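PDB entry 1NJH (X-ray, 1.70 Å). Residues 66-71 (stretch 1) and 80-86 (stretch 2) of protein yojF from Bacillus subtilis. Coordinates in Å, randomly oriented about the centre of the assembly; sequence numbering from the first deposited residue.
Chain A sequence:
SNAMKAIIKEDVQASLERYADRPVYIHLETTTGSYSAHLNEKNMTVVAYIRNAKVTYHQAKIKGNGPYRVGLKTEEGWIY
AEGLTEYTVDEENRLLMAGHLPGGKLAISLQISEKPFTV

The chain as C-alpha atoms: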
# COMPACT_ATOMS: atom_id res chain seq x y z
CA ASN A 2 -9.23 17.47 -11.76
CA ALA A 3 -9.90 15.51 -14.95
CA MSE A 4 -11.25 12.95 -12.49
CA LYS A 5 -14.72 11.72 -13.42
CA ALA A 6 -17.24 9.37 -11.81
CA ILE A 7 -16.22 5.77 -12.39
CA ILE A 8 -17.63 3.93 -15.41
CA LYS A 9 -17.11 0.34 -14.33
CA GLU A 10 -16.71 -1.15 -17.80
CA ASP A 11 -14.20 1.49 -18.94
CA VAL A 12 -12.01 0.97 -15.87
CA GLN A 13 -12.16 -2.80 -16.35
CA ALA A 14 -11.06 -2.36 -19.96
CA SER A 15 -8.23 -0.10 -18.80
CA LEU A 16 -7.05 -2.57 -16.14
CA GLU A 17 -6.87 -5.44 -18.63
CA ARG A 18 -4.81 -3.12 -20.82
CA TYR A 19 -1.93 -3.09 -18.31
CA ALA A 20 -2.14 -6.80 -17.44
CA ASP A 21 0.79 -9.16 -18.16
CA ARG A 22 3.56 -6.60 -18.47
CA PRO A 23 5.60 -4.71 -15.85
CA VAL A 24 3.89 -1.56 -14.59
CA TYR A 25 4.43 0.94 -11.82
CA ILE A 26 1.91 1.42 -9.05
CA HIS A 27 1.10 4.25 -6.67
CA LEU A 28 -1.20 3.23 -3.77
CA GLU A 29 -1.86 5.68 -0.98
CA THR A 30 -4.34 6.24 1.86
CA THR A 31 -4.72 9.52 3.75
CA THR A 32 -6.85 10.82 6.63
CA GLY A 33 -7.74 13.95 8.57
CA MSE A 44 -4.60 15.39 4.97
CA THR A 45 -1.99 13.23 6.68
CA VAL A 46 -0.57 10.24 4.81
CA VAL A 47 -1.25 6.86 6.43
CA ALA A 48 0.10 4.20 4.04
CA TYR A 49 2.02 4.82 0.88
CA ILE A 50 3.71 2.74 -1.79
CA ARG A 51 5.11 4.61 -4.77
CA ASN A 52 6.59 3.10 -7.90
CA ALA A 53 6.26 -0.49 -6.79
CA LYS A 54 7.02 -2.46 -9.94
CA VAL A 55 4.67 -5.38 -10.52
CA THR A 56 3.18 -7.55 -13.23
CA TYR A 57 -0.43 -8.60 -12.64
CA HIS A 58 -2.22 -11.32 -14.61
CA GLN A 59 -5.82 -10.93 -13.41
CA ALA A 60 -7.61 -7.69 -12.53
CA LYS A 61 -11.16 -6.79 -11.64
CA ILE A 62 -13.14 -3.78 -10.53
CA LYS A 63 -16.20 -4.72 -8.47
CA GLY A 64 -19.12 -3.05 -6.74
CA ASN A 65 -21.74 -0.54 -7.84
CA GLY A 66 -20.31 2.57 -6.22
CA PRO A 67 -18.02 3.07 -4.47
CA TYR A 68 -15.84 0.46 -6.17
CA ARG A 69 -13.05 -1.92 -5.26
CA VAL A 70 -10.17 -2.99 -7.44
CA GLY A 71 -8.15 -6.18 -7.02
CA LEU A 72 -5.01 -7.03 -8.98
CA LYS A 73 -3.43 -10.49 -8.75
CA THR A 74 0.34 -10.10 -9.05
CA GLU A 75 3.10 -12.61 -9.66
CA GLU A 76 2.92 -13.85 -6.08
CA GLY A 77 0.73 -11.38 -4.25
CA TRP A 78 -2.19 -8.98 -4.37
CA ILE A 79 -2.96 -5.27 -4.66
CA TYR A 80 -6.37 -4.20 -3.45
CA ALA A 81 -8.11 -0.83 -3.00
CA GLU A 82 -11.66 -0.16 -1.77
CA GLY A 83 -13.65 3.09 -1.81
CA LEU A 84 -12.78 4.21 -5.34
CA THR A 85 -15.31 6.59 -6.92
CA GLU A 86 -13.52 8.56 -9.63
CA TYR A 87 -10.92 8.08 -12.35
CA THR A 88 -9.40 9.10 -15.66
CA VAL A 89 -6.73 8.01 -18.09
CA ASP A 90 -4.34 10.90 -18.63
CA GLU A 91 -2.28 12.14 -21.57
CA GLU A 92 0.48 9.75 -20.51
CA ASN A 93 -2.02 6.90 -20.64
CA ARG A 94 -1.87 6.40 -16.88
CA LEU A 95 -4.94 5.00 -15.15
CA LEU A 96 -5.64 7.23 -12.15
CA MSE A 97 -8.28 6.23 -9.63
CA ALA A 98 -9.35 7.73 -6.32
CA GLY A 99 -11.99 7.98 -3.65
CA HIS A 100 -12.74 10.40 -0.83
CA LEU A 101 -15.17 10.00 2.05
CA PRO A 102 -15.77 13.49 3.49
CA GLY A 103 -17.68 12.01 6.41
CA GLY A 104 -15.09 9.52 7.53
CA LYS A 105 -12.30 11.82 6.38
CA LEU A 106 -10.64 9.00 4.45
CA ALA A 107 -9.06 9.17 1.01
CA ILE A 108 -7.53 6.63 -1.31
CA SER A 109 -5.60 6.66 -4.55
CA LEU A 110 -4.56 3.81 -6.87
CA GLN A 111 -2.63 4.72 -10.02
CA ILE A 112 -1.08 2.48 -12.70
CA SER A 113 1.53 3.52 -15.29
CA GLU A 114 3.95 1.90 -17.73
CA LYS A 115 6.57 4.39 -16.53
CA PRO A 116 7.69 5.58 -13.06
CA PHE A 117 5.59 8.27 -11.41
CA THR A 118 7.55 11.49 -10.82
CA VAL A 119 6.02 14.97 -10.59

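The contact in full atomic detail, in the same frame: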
# COMPACT_ATOMS: atom_id res chain seq x y z
N GLY A 66 -20.56 1.20 -6.64
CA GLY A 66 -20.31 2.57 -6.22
C GLY A 66 -20.48 2.78 -4.72
O GLY A 66 -21.61 2.70 -4.22
N PRO A 67 -19.40 3.01 -3.97
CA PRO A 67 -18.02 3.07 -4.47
C PRO A 67 -17.57 1.73 -5.03
O PRO A 67 -18.30 0.75 -4.95
CB PRO A 67 -17.22 3.47 -3.22
CG PRO A 67 -18.22 4.28 -2.43
CD PRO A 67 -19.46 3.41 -2.56
N TYR A 68 -16.36 1.68 -5.57
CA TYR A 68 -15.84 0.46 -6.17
C TYR A 68 -14.58 -0.07 -5.51
O TYR A 68 -13.95 0.63 -4.72
CB TYR A 68 -15.56 0.70 -7.65
CG TYR A 68 -16.78 1.18 -8.40
CD1 TYR A 68 -17.66 0.28 -9.00
CD2 TYR A 68 -17.07 2.55 -8.49
CE1 TYR A 68 -18.80 0.71 -9.67
CE2 TYR A 68 -18.22 3.00 -9.16
CZ TYR A 68 -19.07 2.07 -9.74
OH TYR A 68 -20.20 2.50 -10.40
N ARG A 69 -14.25 -1.31 -5.81
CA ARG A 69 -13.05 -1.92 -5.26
C ARG A 69 -12.29 -2.60 -6.39
O ARG A 69 -12.88 -3.26 -7.24
CB ARG A 69 -13.39 -2.90 -4.14
CG ARG A 69 -14.41 -3.97 -4.45
CD ARG A 69 -14.88 -4.62 -3.16
NE ARG A 69 -15.64 -5.84 -3.40
CZ ARG A 69 -16.90 -5.86 -3.83
NH1 ARG A 69 -17.55 -4.73 -4.05
NH2 ARG A 69 -17.50 -7.03 -4.06
N VAL A 70 -10.98 -2.41 -6.40
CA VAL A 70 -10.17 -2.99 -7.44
C VAL A 70 -9.18 -3.97 -6.83
O VAL A 70 -8.57 -3.67 -5.82
CB VAL A 70 -9.37 -1.88 -8.20
CG1 VAL A 70 -8.34 -2.50 -9.11
CG2 VAL A 70 -10.33 -1.02 -9.03
N GLY A 71 -9.07 -5.14 -7.45
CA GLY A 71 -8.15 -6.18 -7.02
C GLY A 71 -7.27 -6.57 -8.20
O GLY A 71 -7.74 -6.79 -9.33
N TYR A 80 -4.95 -4.42 -3.60
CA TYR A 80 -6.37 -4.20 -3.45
C TYR A 80 -6.67 -2.81 -2.89
O TYR A 80 -5.97 -2.32 -2.00
CB TYR A 80 -6.90 -5.29 -2.51
CG TYR A 80 -8.34 -5.18 -2.13
CD1 TYR A 80 -9.35 -5.64 -2.98
CD2 TYR A 80 -8.71 -4.64 -0.91
CE1 TYR A 80 -10.69 -5.56 -2.61
CE2 TYR A 80 -10.04 -4.56 -0.53
CZ TYR A 80 -11.03 -5.02 -1.38
OH TYR A 80 -12.35 -4.92 -0.98
N ALA A 81 -7.70 -2.17 -3.44
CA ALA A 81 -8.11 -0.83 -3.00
C ALA A 81 -9.64 -0.77 -3.00
O ALA A 81 -10.28 -1.15 -3.98
CB ALA A 81 -7.56 0.24 -3.95
N GLU A 82 -10.21 -0.29 -1.90
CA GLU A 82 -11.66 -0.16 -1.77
C GLU A 82 -12.02 1.31 -1.55
O GLU A 82 -11.22 2.07 -1.01
CB GLU A 82 -12.16 -0.98 -0.58
CG GLU A 82 -13.56 -0.60 -0.05
CD GLU A 82 -14.69 -1.01 -0.98
OE1 GLU A 82 -14.93 -0.30 -2.00
OE2 GLU A 82 -15.33 -2.04 -0.71
N GLY A 83 -13.21 1.71 -1.99
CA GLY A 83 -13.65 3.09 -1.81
C GLY A 83 -13.37 3.99 -2.99
O GLY A 83 -13.43 5.21 -2.85
N LEU A 84 -13.07 3.41 -4.14
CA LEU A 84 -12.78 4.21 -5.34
C LEU A 84 -14.08 4.72 -5.97
O LEU A 84 -15.04 3.96 -6.14
CB LEU A 84 -12.03 3.35 -6.35
CG LEU A 84 -10.67 2.85 -5.83
CD1 LEU A 84 -10.10 1.84 -6.82
CD2 LEU A 84 -9.69 4.02 -5.62
N THR A 85 -14.11 6.00 -6.31
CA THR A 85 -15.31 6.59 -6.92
C THR A 85 -15.07 7.35 -8.21
O THR A 85 -15.99 7.52 -9.02
CB THR A 85 -16.01 7.58 -5.95
OG1 THR A 85 -15.11 8.65 -5.63
CG2 THR A 85 -16.44 6.87 -4.67
N GLU A 86 -13.84 7.80 -8.43
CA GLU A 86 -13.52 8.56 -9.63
C GLU A 86 -12.26 8.08 -10.33
O GLU A 86 -11.45 7.35 -9.75
CB GLU A 86 -13.40 10.04 -9.29
CG GLU A 86 -12.35 10.35 -8.24
CD GLU A 86 -12.44 11.78 -7.74
OE1 GLU A 86 -11.46 12.24 -7.12
OE2 GLU A 86 -13.48 12.43 -7.97
O HOH W 1 -17.01 -1.86 -3.34

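The most unusual feature of this contact is a beta bulge, at which the pairing of two antiparallel strands slips by one residue. Strands 68-71 and 80-84 run at 170° to each other, with their axes approaching to 4.7 Å. From Gly71 opposite Tyr80, through Val70 with Ala81, to Arg69 with Glu82, the register advances one residue at a time; the next partner of Tyr68, however, is Leu84, so that Gly83 is the extra residue. Its phi/psi of 94/15 departs sharply from extended geometry, and at these angles a CB would be jammed against the carbonyl oxygen of Glu82, which by itself calls for glycine.

The hydrogen bonds record the same slip. Val70 and Ala81 form a regular, reciprocal pair: Val70 N donates to Ala81 O at 2.8 Å and Ala81 N to Val70 O at 2.9 Å, with N-H...O angles of 158° and 159°. At the bulge, Tyr68 N donates to Leu84 O (2.7 Å, 159°), but Tyr68 O accepts from two consecutive amides. Leu84 N donates to Tyr68 O at 3.0 Å and 149°; Gly83 N also reaches Tyr68 O at 3.0 Å, but its 126° angle marks the bond as weak. The Gly83 amide has a second acceptor, since Gly83 N also donates to Glu82 OE1 at 2.6 Å and 139°. Glu82 OE1 also lies 3.0 Å from Tyr68 O; both are acceptors, so this is not a hydrogen bond.

At the two non-hydrogen-bonded pairs, an alpha carbon approaches a carbonyl. Arg69 CA lies 3.1 Å from Ala81 O and Tyr80 CA 3.3 Å from Val70 O, with angles at the hydrogen of 133° and 148°; both are CA-H...O contacts, supplementing the amide bonds.

Side chains sort onto two faces. Tyr68, Val70, Ala81 and Leu84 share one, where Val70 CG2 packs against Leu84 CD1 at 3.6 Å, an apolar contact between two buried residues. Arg69, Tyr80 and Glu82 occupy the other. The arginine, with chi1 in p and chi2 and chi3 both t, brings CD near both: Arg69 CD is 3.4 Å from Tyr80 OH and 3.6 Å from Glu82 OE2. The phenol oxygen sits at the edge of the guanidinium, near its plane. No direct salt bridge forms; water 1 links the two charged groups, accepting from Arg69 NH1 at 3.0 Å and lying 2.9 Å from Glu82 OE1, with geometry suitable for donating to it, although it has more acceptors in reach than protons. Gly71 adds no side chain to this face: Gly71 CA is 4.2 Å from Tyr80 CD1, at the ring edge, and an ideal Gly71 CB would have room, 3.9 Å from Tyr80 CD1.

Beyond the bulge, Pro67 follows a cis peptide bond and directs its CA-to-CB bond toward stretch 2. Pro67 CB rests 3.9 Å from Gly83 CA, and its contact with Thr85 CG2, at 3.8 Å, extends the packing past the last bridge. In all, the two stretches bury 491 Å², both sides summed.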